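Local coordinates for protein 433aa long hypothetical phosphoribosylglycinamide formyl transferase (Pyrococcus horikoshii, PDB 2DWC) that is a PurT-like member of the ATP-grasp superfamily, with a preATP-grasp domain and an ATP-grasp domain, and binds adenosine-5'-diphosphate in a pocket, at residues B[301-311]-B[337-345]; B[349-360]-B[411-422]. One frame throughout, in Å; residues are numbered along the deposited sequence.

Interaction 1 (B[301-311]-B[337-345]); sequences MVTLASHPPGF and FPMLIPAAT
Phe-337 joins His-307 and Phe-311 in a small aromatic cluster. Its CG is anti to the backbone N (chi1 -170°), which sends the ring in among residues 307-311. CD2 of Phe-337 lies over one face of the imidazole, 3.7 Å from CE1 of His-307. Thr-303 CG2 covers the opposite face. CZ of Phe-337 presses on CG of Phe-311 at 3.4 Å. Both ring pairs are oblique. Pro-308 CD also meets the edge of the Phe-337 ring.

Further apolar packing runs along the chain. Pro-308 CD touches CB of Leu-340. The CB atoms of Ala-305 and Ser-306 and CG2 of Val-302 converge on CB of Ala-343. CG2 of Thr-345 reaches CA of Val-302 at 3.4 Å.

The polar contacts are few. Ser-306 O accepts from Leu-340 N (2.8 Å) and, weakly, from Ile-341 N. His-307 ND1 donates to Phe-311 O at 2.8 Å, in the plane of its ring. A water bonded weakly to His-307 NE2 donates to Phe-337 O (2.7 Å). Ser-306 OG turns to Gln-247. Ala-305 O is buried without a partner beside Ile-341 CG2.

Pro-308 packs on Trp-393 of the second subunit, and Leu-340 on Leu-340 of that subunit. The chemistry implies a largely apolar joint at the subunit interface, in which one carbonyl ties the backbones and the imidazole is fixed by its ND1 bond and two covered faces.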
# COMPACT_ATOMS: atom_id res chain seq x y z
N MET B 301 -6.96 -8.32 -7.97
CA MET B 301 -6.73 -6.95 -7.46
C MET B 301 -7.76 -6.58 -6.41
O MET B 301 -7.53 -5.71 -5.60
CB MET B 301 -6.70 -5.91 -8.60
CG MET B 301 -5.32 -5.89 -9.32
SD MET B 301 -5.25 -4.51 -10.51
CE MET B 301 -6.03 -5.23 -11.95
N VAL B 302 -8.90 -7.26 -6.41
CA VAL B 302 -9.88 -6.97 -5.35
C VAL B 302 -9.27 -7.13 -3.94
O VAL B 302 -9.65 -6.42 -2.99
CB VAL B 302 -11.12 -7.88 -5.50
CG1 VAL B 302 -10.76 -9.35 -5.30
CG2 VAL B 302 -12.19 -7.45 -4.45
N THR B 303 -8.27 -8.02 -3.80
CA THR B 303 -7.66 -8.24 -2.49
C THR B 303 -6.86 -7.04 -1.95
O THR B 303 -6.48 -7.01 -0.78
CB THR B 303 -6.79 -9.51 -2.46
OG1 THR B 303 -5.69 -9.36 -3.36
CG2 THR B 303 -7.65 -10.74 -2.84
N LEU B 304 -6.66 -6.02 -2.81
CA LEU B 304 -6.04 -4.77 -2.36
C LEU B 304 -7.01 -4.15 -1.35
O LEU B 304 -6.62 -3.34 -0.50
CB LEU B 304 -5.91 -3.82 -3.55
CG LEU B 304 -4.84 -4.31 -4.53
CD1 LEU B 304 -4.84 -3.38 -5.78
CD2 LEU B 304 -3.45 -4.26 -3.85
N ALA B 305 -8.30 -4.50 -1.43
CA ALA B 305 -9.23 -3.93 -0.45
C ALA B 305 -9.89 -4.97 0.46
O ALA B 305 -10.21 -4.68 1.61
CB ALA B 305 -10.32 -3.10 -1.17
N SER B 306 -10.13 -6.17 -0.07
CA SER B 306 -10.82 -7.21 0.73
C SER B 306 -9.91 -7.96 1.68
O SER B 306 -10.38 -8.58 2.61
CB SER B 306 -11.53 -8.19 -0.20
OG SER B 306 -10.58 -8.76 -1.07
N HIS B 307 -8.59 -7.96 1.44
CA HIS B 307 -7.68 -8.56 2.39
C HIS B 307 -7.09 -7.47 3.27
O HIS B 307 -7.07 -6.29 2.87
CB HIS B 307 -6.53 -9.29 1.69
CG HIS B 307 -6.92 -10.65 1.18
ND1 HIS B 307 -6.00 -11.53 0.67
CD2 HIS B 307 -8.13 -11.25 1.05
CE1 HIS B 307 -6.62 -12.62 0.23
NE2 HIS B 307 -7.92 -12.47 0.45
N PRO B 308 -6.57 -7.83 4.46
CA PRO B 308 -5.97 -6.84 5.36
C PRO B 308 -4.64 -6.29 4.82
O PRO B 308 -4.08 -6.83 3.89
CB PRO B 308 -5.85 -7.59 6.69
CG PRO B 308 -5.82 -9.04 6.32
CD PRO B 308 -6.62 -9.19 5.05
N PRO B 309 -4.14 -5.17 5.39
CA PRO B 309 -2.89 -4.60 4.91
C PRO B 309 -1.72 -5.58 4.97
O PRO B 309 -1.59 -6.38 5.91
CB PRO B 309 -2.69 -3.38 5.82
CG PRO B 309 -3.46 -3.70 7.03
CD PRO B 309 -4.67 -4.42 6.55
N GLY B 310 -0.92 -5.55 3.91
CA GLY B 310 0.22 -6.46 3.83
C GLY B 310 -0.21 -7.88 3.45
O GLY B 310 0.60 -8.80 3.56
N PHE B 311 -1.47 -8.06 3.03
CA PHE B 311 -1.93 -9.40 2.67
C PHE B 311 -2.73 -9.52 1.36
O PHE B 311 -3.45 -10.48 1.17
CB PHE B 311 -2.72 -10.00 3.85
CG PHE B 311 -1.84 -10.43 4.98
CD1 PHE B 311 -1.80 -9.71 6.18
CD2 PHE B 311 -1.02 -11.56 4.84
CE1 PHE B 311 -0.95 -10.13 7.23
CE2 PHE B 311 -0.17 -11.98 5.87
CZ PHE B 311 -0.14 -11.26 7.06
N PHE B 337 -7.39 -18.37 4.42
CA PHE B 337 -6.87 -17.02 4.67
C PHE B 337 -8.12 -16.14 4.85
O PHE B 337 -8.87 -15.89 3.91
CB PHE B 337 -6.04 -16.51 3.49
CG PHE B 337 -5.29 -15.25 3.83
CD1 PHE B 337 -4.14 -15.33 4.59
CD2 PHE B 337 -5.85 -14.00 3.57
CE1 PHE B 337 -3.54 -14.19 5.10
CE2 PHE B 337 -5.26 -12.85 4.07
CZ PHE B 337 -4.11 -12.94 4.84
N PRO B 338 -8.34 -15.63 6.05
CA PRO B 338 -9.52 -14.81 6.33
C PRO B 338 -9.59 -13.49 5.57
O PRO B 338 -8.62 -12.77 5.50
CB PRO B 338 -9.44 -14.58 7.84
CG PRO B 338 -8.60 -15.74 8.34
CD PRO B 338 -7.53 -15.82 7.28
N MET B 339 -10.76 -13.18 5.04
CA MET B 339 -11.00 -11.94 4.31
C MET B 339 -11.29 -10.85 5.38
O MET B 339 -11.80 -11.16 6.46
CB MET B 339 -12.22 -12.18 3.42
CG MET B 339 -12.82 -11.01 2.73
SD MET B 339 -14.13 -11.76 1.72
CE MET B 339 -15.51 -12.02 3.03
N LEU B 340 -10.95 -9.58 5.11
CA LEU B 340 -11.21 -8.52 6.06
C LEU B 340 -12.61 -7.91 5.85
O LEU B 340 -13.36 -7.69 6.82
CB LEU B 340 -10.13 -7.43 5.96
CG LEU B 340 -10.33 -6.19 6.84
CD1 LEU B 340 -10.29 -6.58 8.32
CD2 LEU B 340 -9.27 -5.16 6.53
N ILE B 341 -12.97 -7.67 4.60
CA ILE B 341 -14.27 -7.06 4.26
C ILE B 341 -14.58 -7.34 2.80
O ILE B 341 -13.66 -7.44 1.98
CB ILE B 341 -14.23 -5.52 4.53
CG1 ILE B 341 -15.61 -4.88 4.29
CG2 ILE B 341 -13.20 -4.84 3.59
CD1 ILE B 341 -15.65 -3.35 4.66
N PRO B 342 -15.86 -7.57 2.46
CA PRO B 342 -16.17 -7.84 1.05
C PRO B 342 -15.77 -6.61 0.22
O PRO B 342 -15.86 -5.48 0.71
CB PRO B 342 -17.70 -8.02 1.05
CG PRO B 342 -17.96 -8.66 2.41
CD PRO B 342 -17.06 -7.79 3.31
N ALA B 343 -15.37 -6.85 -1.02
CA ALA B 343 -14.96 -5.72 -1.88
C ALA B 343 -15.07 -6.09 -3.33
O ALA B 343 -15.35 -7.22 -3.68
CB ALA B 343 -13.48 -5.27 -1.53
N ALA B 344 -14.87 -5.11 -4.19
CA ALA B 344 -14.96 -5.35 -5.62
C ALA B 344 -14.10 -4.36 -6.36
O ALA B 344 -13.73 -3.31 -5.81
CB ALA B 344 -16.43 -5.15 -6.08
N THR B 345 -13.83 -4.67 -7.62
CA THR B 345 -13.07 -3.77 -8.50
C THR B 345 -13.81 -3.63 -9.81
O THR B 345 -14.66 -4.45 -10.15
CB THR B 345 -11.67 -4.32 -8.88
OG1 THR B 345 -11.84 -5.44 -9.77
CG2 THR B 345 -10.88 -4.72 -7.65
O HOH W 1 -9.75 -14.40 1.78

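Interaction 2 (B[349-360]-B[411-422]); sequences KAKVSGYSPRFR and IELRTRSSDWHD. With SO4 (sulfate ion), chain G.
Strand 358-360 pairs antiparallel with strand 412-414: Arg-358 with Arg-414 and Arg-360 with Glu-412 are hydrogen-bonded pairs, Phe-359 with Leu-413 the non-hydrogen-bonded pair between them. Arg-416 N continues the bonding to Tyr-355 O, and Thr-415 OG1 donates to Ser-353 O at 2.7 Å.

On the arginine face, Trp-420 is sandwiched. The Arg-360 guanidinium stacks flat on its indole, planes at 5°, with CZ of Arg-360 3.6 Å from the centroid of the five-membered ring in a cation-pi contact. CG of Arg-414 covers the opposite face. An extended chain carries the Arg-360 guanidinium on to Glu-412, where NE (2.9 Å) and NH2 (2.8 Å) of Arg-360 both grip OE1 of Glu-412. This side-on salt bridge holds the guanidinium in place over the indole.

Arg-358 and Arg-414 lie side by side, their guanidinium planes 7° apart. Arg-414 donates through NE and NH2 to O3 of a sulfate, probably from the crystallisation liquor. Trp-420 NE1 gives a bond to sulfate O2 (2.8 Å). The sulfate probably offsets part of the positive charge here.

On the other face, CD2 of Leu-413 touches the edge of the Phe-359 ring at CD2, 3.3 Å away. Val-352 CG1 sits over the His-421 ring, a CH-pi contact.

Phe-359 and Leu-413 pack on Leu-387 of strand 386-393. A short, weakly bonded strand at about 421-422 pairs with 412-414 on the side away from 358-360, through Leu-413 and His-421. Phe-359 and Arg-360 also pair antiparallel with a strand of the second subunit, extending the sheet across the interface.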
# COMPACT_ATOMS: atom_id res chain seq x y z
N LYS B 349 -10.58 1.46 -18.43
CA LYS B 349 -9.88 1.13 -19.68
C LYS B 349 -9.90 2.27 -20.67
O LYS B 349 -10.87 3.01 -20.75
CB LYS B 349 -10.51 -0.09 -20.36
CG LYS B 349 -10.65 -1.31 -19.47
CD LYS B 349 -10.69 -2.59 -20.29
CE LYS B 349 -11.62 -2.45 -21.50
NZ LYS B 349 -11.41 -3.57 -22.46
N ALA B 350 -8.82 2.38 -21.45
CA ALA B 350 -8.75 3.47 -22.43
C ALA B 350 -9.58 3.13 -23.64
O ALA B 350 -9.58 1.98 -24.09
CB ALA B 350 -7.28 3.70 -22.86
N LYS B 351 -10.26 4.14 -24.16
CA LYS B 351 -11.08 4.00 -25.36
C LYS B 351 -10.36 4.72 -26.49
O LYS B 351 -10.85 4.77 -27.62
CB LYS B 351 -12.45 4.63 -25.14
CG LYS B 351 -13.38 3.81 -24.29
CD LYS B 351 -13.69 2.49 -24.98
CE LYS B 351 -14.97 1.86 -24.42
NZ LYS B 351 -15.39 0.63 -25.15
N VAL B 352 -9.19 5.28 -26.18
CA VAL B 352 -8.38 5.96 -27.17
C VAL B 352 -6.91 5.65 -26.96
O VAL B 352 -6.54 5.02 -25.98
CB VAL B 352 -8.61 7.48 -27.13
CG1 VAL B 352 -10.08 7.79 -27.36
CG2 VAL B 352 -8.14 8.04 -25.80
N SER B 353 -6.07 6.06 -27.89
CA SER B 353 -4.65 5.80 -27.75
C SER B 353 -3.93 7.14 -27.63
O SER B 353 -4.54 8.22 -27.83
CB SER B 353 -4.14 5.05 -28.98
OG SER B 353 -4.13 5.91 -30.11
N GLY B 354 -2.64 7.07 -27.29
CA GLY B 354 -1.84 8.26 -27.19
C GLY B 354 -1.00 8.36 -25.94
O GLY B 354 -1.18 7.61 -24.98
N TYR B 355 -0.08 9.30 -25.95
CA TYR B 355 0.82 9.51 -24.82
C TYR B 355 0.24 10.43 -23.77
O TYR B 355 -0.71 11.19 -24.04
CB TYR B 355 2.12 10.11 -25.35
CG TYR B 355 3.34 9.48 -24.77
CD1 TYR B 355 3.99 10.06 -23.67
CD2 TYR B 355 3.83 8.30 -25.30
CE1 TYR B 355 5.11 9.45 -23.12
CE2 TYR B 355 4.96 7.67 -24.74
CZ TYR B 355 5.59 8.25 -23.66
OH TYR B 355 6.70 7.69 -23.11
N SER B 356 0.80 10.35 -22.56
CA SER B 356 0.43 11.24 -21.43
C SER B 356 -1.06 11.20 -21.07
O SER B 356 -1.75 12.23 -21.12
CB SER B 356 0.83 12.71 -21.76
OG SER B 356 2.19 12.76 -22.25
N PRO B 357 -1.56 10.03 -20.66
CA PRO B 357 -2.99 9.96 -20.32
C PRO B 357 -3.39 10.89 -19.18
O PRO B 357 -2.54 11.24 -18.30
CB PRO B 357 -3.20 8.48 -19.92
CG PRO B 357 -2.05 7.75 -20.69
CD PRO B 357 -0.88 8.72 -20.51
N ARG B 358 -4.66 11.33 -19.17
CA ARG B 358 -5.11 12.16 -18.07
C ARG B 358 -6.55 11.68 -17.78
O ARG B 358 -7.25 11.14 -18.67
CB ARG B 358 -5.04 13.68 -18.37
CG ARG B 358 -5.48 14.18 -19.65
CD ARG B 358 -5.27 15.71 -19.61
NE ARG B 358 -3.90 16.11 -19.92
CZ ARG B 358 -3.36 17.29 -19.60
NH1 ARG B 358 -4.07 18.21 -18.93
NH2 ARG B 358 -2.11 17.59 -19.96
N PHE B 359 -6.94 11.82 -16.53
CA PHE B 359 -8.22 11.29 -16.07
C PHE B 359 -9.02 12.39 -15.45
O PHE B 359 -8.50 13.14 -14.61
CB PHE B 359 -7.94 10.24 -15.00
CG PHE B 359 -6.98 9.18 -15.41
CD1 PHE B 359 -5.60 9.35 -15.26
CD2 PHE B 359 -7.45 8.02 -16.02
CE1 PHE B 359 -4.72 8.38 -15.71
CE2 PHE B 359 -6.57 7.04 -16.48
CZ PHE B 359 -5.18 7.25 -16.32
N ARG B 360 -10.29 12.52 -15.81
CA ARG B 360 -11.08 13.55 -15.13
C ARG B 360 -12.35 12.95 -14.57
O ARG B 360 -12.65 11.79 -14.79
CB ARG B 360 -11.39 14.75 -16.03
CG ARG B 360 -12.38 14.45 -17.14
CD ARG B 360 -12.69 15.75 -17.90
NE ARG B 360 -13.70 15.49 -18.93
CZ ARG B 360 -14.07 16.36 -19.87
NH1 ARG B 360 -13.54 17.58 -19.95
NH2 ARG B 360 -14.99 15.97 -20.76
N ILE B 411 -15.29 8.23 -14.38
CA ILE B 411 -14.01 8.73 -14.87
C ILE B 411 -13.91 8.78 -16.40
O ILE B 411 -14.28 7.82 -17.09
CB ILE B 411 -12.87 7.89 -14.25
CG1 ILE B 411 -12.84 8.16 -12.73
CG2 ILE B 411 -11.50 8.26 -14.90
CD1 ILE B 411 -12.09 7.14 -11.98
N GLU B 412 -13.48 9.92 -16.94
CA GLU B 412 -13.28 10.06 -18.39
C GLU B 412 -11.79 10.20 -18.61
O GLU B 412 -11.07 10.72 -17.74
CB GLU B 412 -13.97 11.33 -18.93
CG GLU B 412 -15.49 11.24 -18.79
CD GLU B 412 -16.18 12.32 -19.57
OE1 GLU B 412 -15.56 13.37 -19.78
OE2 GLU B 412 -17.35 12.10 -19.97
N LEU B 413 -11.33 9.75 -19.76
CA LEU B 413 -9.89 9.80 -20.07
C LEU B 413 -9.58 10.40 -21.42
O LEU B 413 -10.39 10.34 -22.35
CB LEU B 413 -9.29 8.37 -20.08
CG LEU B 413 -10.01 7.21 -19.40
CD1 LEU B 413 -9.28 5.90 -19.66
CD2 LEU B 413 -10.09 7.47 -17.91
N ARG B 414 -8.39 10.99 -21.53
CA ARG B 414 -7.96 11.46 -22.84
C ARG B 414 -6.45 11.35 -22.87
O ARG B 414 -5.83 11.04 -21.85
CB ARG B 414 -8.37 12.91 -23.11
CG ARG B 414 -7.54 14.02 -22.42
CD ARG B 414 -7.81 15.33 -23.20
NE ARG B 414 -7.22 16.55 -22.62
CZ ARG B 414 -5.96 16.95 -22.79
NH1 ARG B 414 -5.13 16.22 -23.52
NH2 ARG B 414 -5.55 18.10 -22.27
N THR B 415 -5.86 11.54 -24.05
CA THR B 415 -4.40 11.51 -24.13
C THR B 415 -3.98 12.84 -24.72
O THR B 415 -4.81 13.71 -24.98
CB THR B 415 -3.90 10.36 -24.99
OG1 THR B 415 -4.42 10.49 -26.31
CG2 THR B 415 -4.40 9.03 -24.41
N ARG B 416 -2.69 13.00 -24.95
CA ARG B 416 -2.13 14.24 -25.42
C ARG B 416 -2.74 14.67 -26.73
O ARG B 416 -2.94 15.87 -26.98
CB ARG B 416 -0.61 14.02 -25.55
CG ARG B 416 0.20 15.09 -26.00
CD ARG B 416 1.67 14.76 -25.71
NE ARG B 416 2.13 15.96 -25.04
CZ ARG B 416 2.09 17.17 -25.59
NH1 ARG B 416 1.63 17.33 -26.84
NH2 ARG B 416 2.39 18.23 -24.87
N SER B 417 -3.05 13.68 -27.55
CA SER B 417 -3.61 13.87 -28.88
C SER B 417 -4.99 13.21 -29.08
O SER B 417 -5.23 12.57 -30.10
CB SER B 417 -2.63 13.31 -29.92
OG SER B 417 -2.52 11.89 -29.76
N SER B 418 -5.88 13.32 -28.10
CA SER B 418 -7.21 12.75 -28.25
C SER B 418 -8.18 13.63 -27.49
O SER B 418 -7.77 14.55 -26.78
CB SER B 418 -7.30 11.34 -27.67
OG SER B 418 -7.69 11.38 -26.30
N ASP B 419 -9.47 13.37 -27.66
CA ASP B 419 -10.46 14.14 -26.93
C ASP B 419 -10.85 13.25 -25.77
O ASP B 419 -10.42 12.11 -25.68
CB ASP B 419 -11.71 14.42 -27.79
CG ASP B 419 -11.42 15.37 -28.95
OD1 ASP B 419 -10.67 16.36 -28.76
OD2 ASP B 419 -11.96 15.11 -30.05
N TRP B 420 -11.68 13.79 -24.88
CA TRP B 420 -12.15 13.06 -23.72
C TRP B 420 -13.18 11.97 -24.09
O TRP B 420 -14.04 12.18 -24.94
CB TRP B 420 -12.76 14.05 -22.73
CG TRP B 420 -11.75 15.01 -22.15
CD1 TRP B 420 -11.55 16.32 -22.49
CD2 TRP B 420 -10.87 14.73 -21.05
NE1 TRP B 420 -10.60 16.89 -21.64
CE2 TRP B 420 -10.18 15.93 -20.75
CE3 TRP B 420 -10.62 13.59 -20.28
CZ2 TRP B 420 -9.23 16.01 -19.70
CZ3 TRP B 420 -9.68 13.68 -19.25
CH2 TRP B 420 -9.01 14.87 -18.97
N HIS B 421 -13.08 10.81 -23.44
CA HIS B 421 -13.98 9.68 -23.69
C HIS B 421 -14.39 9.03 -22.38
O HIS B 421 -13.56 8.86 -21.48
CB HIS B 421 -13.30 8.62 -24.58
CG HIS B 421 -13.23 8.99 -26.04
ND1 HIS B 421 -12.35 9.92 -26.54
CD2 HIS B 421 -13.95 8.54 -27.10
CE1 HIS B 421 -12.52 10.03 -27.84
NE2 HIS B 421 -13.48 9.20 -28.21
N ASP B 422 -15.67 8.64 -22.28
CA ASP B 422 -16.20 8.01 -21.07
C ASP B 422 -15.71 6.58 -20.87
O ASP B 422 -15.26 5.93 -21.83
CB ASP B 422 -17.73 8.03 -21.11
CG ASP B 422 -18.28 7.47 -22.41
OD1 ASP B 422 -17.82 6.38 -22.83
OD2 ASP B 422 -19.16 8.13 -23.01
S SO4 G . -8.75 20.01 -21.18
O1 SO4 G . -8.33 20.45 -22.55
O2 SO4 G . -10.20 19.62 -21.20
O3 SO4 G . -7.91 18.84 -20.76
O4 SO4 G . -8.55 21.13 -20.21

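In the fold
The two contacts follow each other along the chain, with centres about 29 Å apart. Strand 343-349 connects them: it begins in interaction 1 and ends in interaction 2. Strand 386-393 packs against both. Interaction 1 is buried and mostly apolar, made by a short helix and the turn after it against a loop and the start of strand 343-349. Interaction 2 lies nearer the surface and is only partly buried. It rests on regular strand pairing, with charged groups and a tryptophan on one face and apolar side chains on the other. Both reach the second subunit, interaction 1 by side-chain packing, interaction 2 by strand pairing and a salt bridge from Arg-416 to Asp-17 of that subunit.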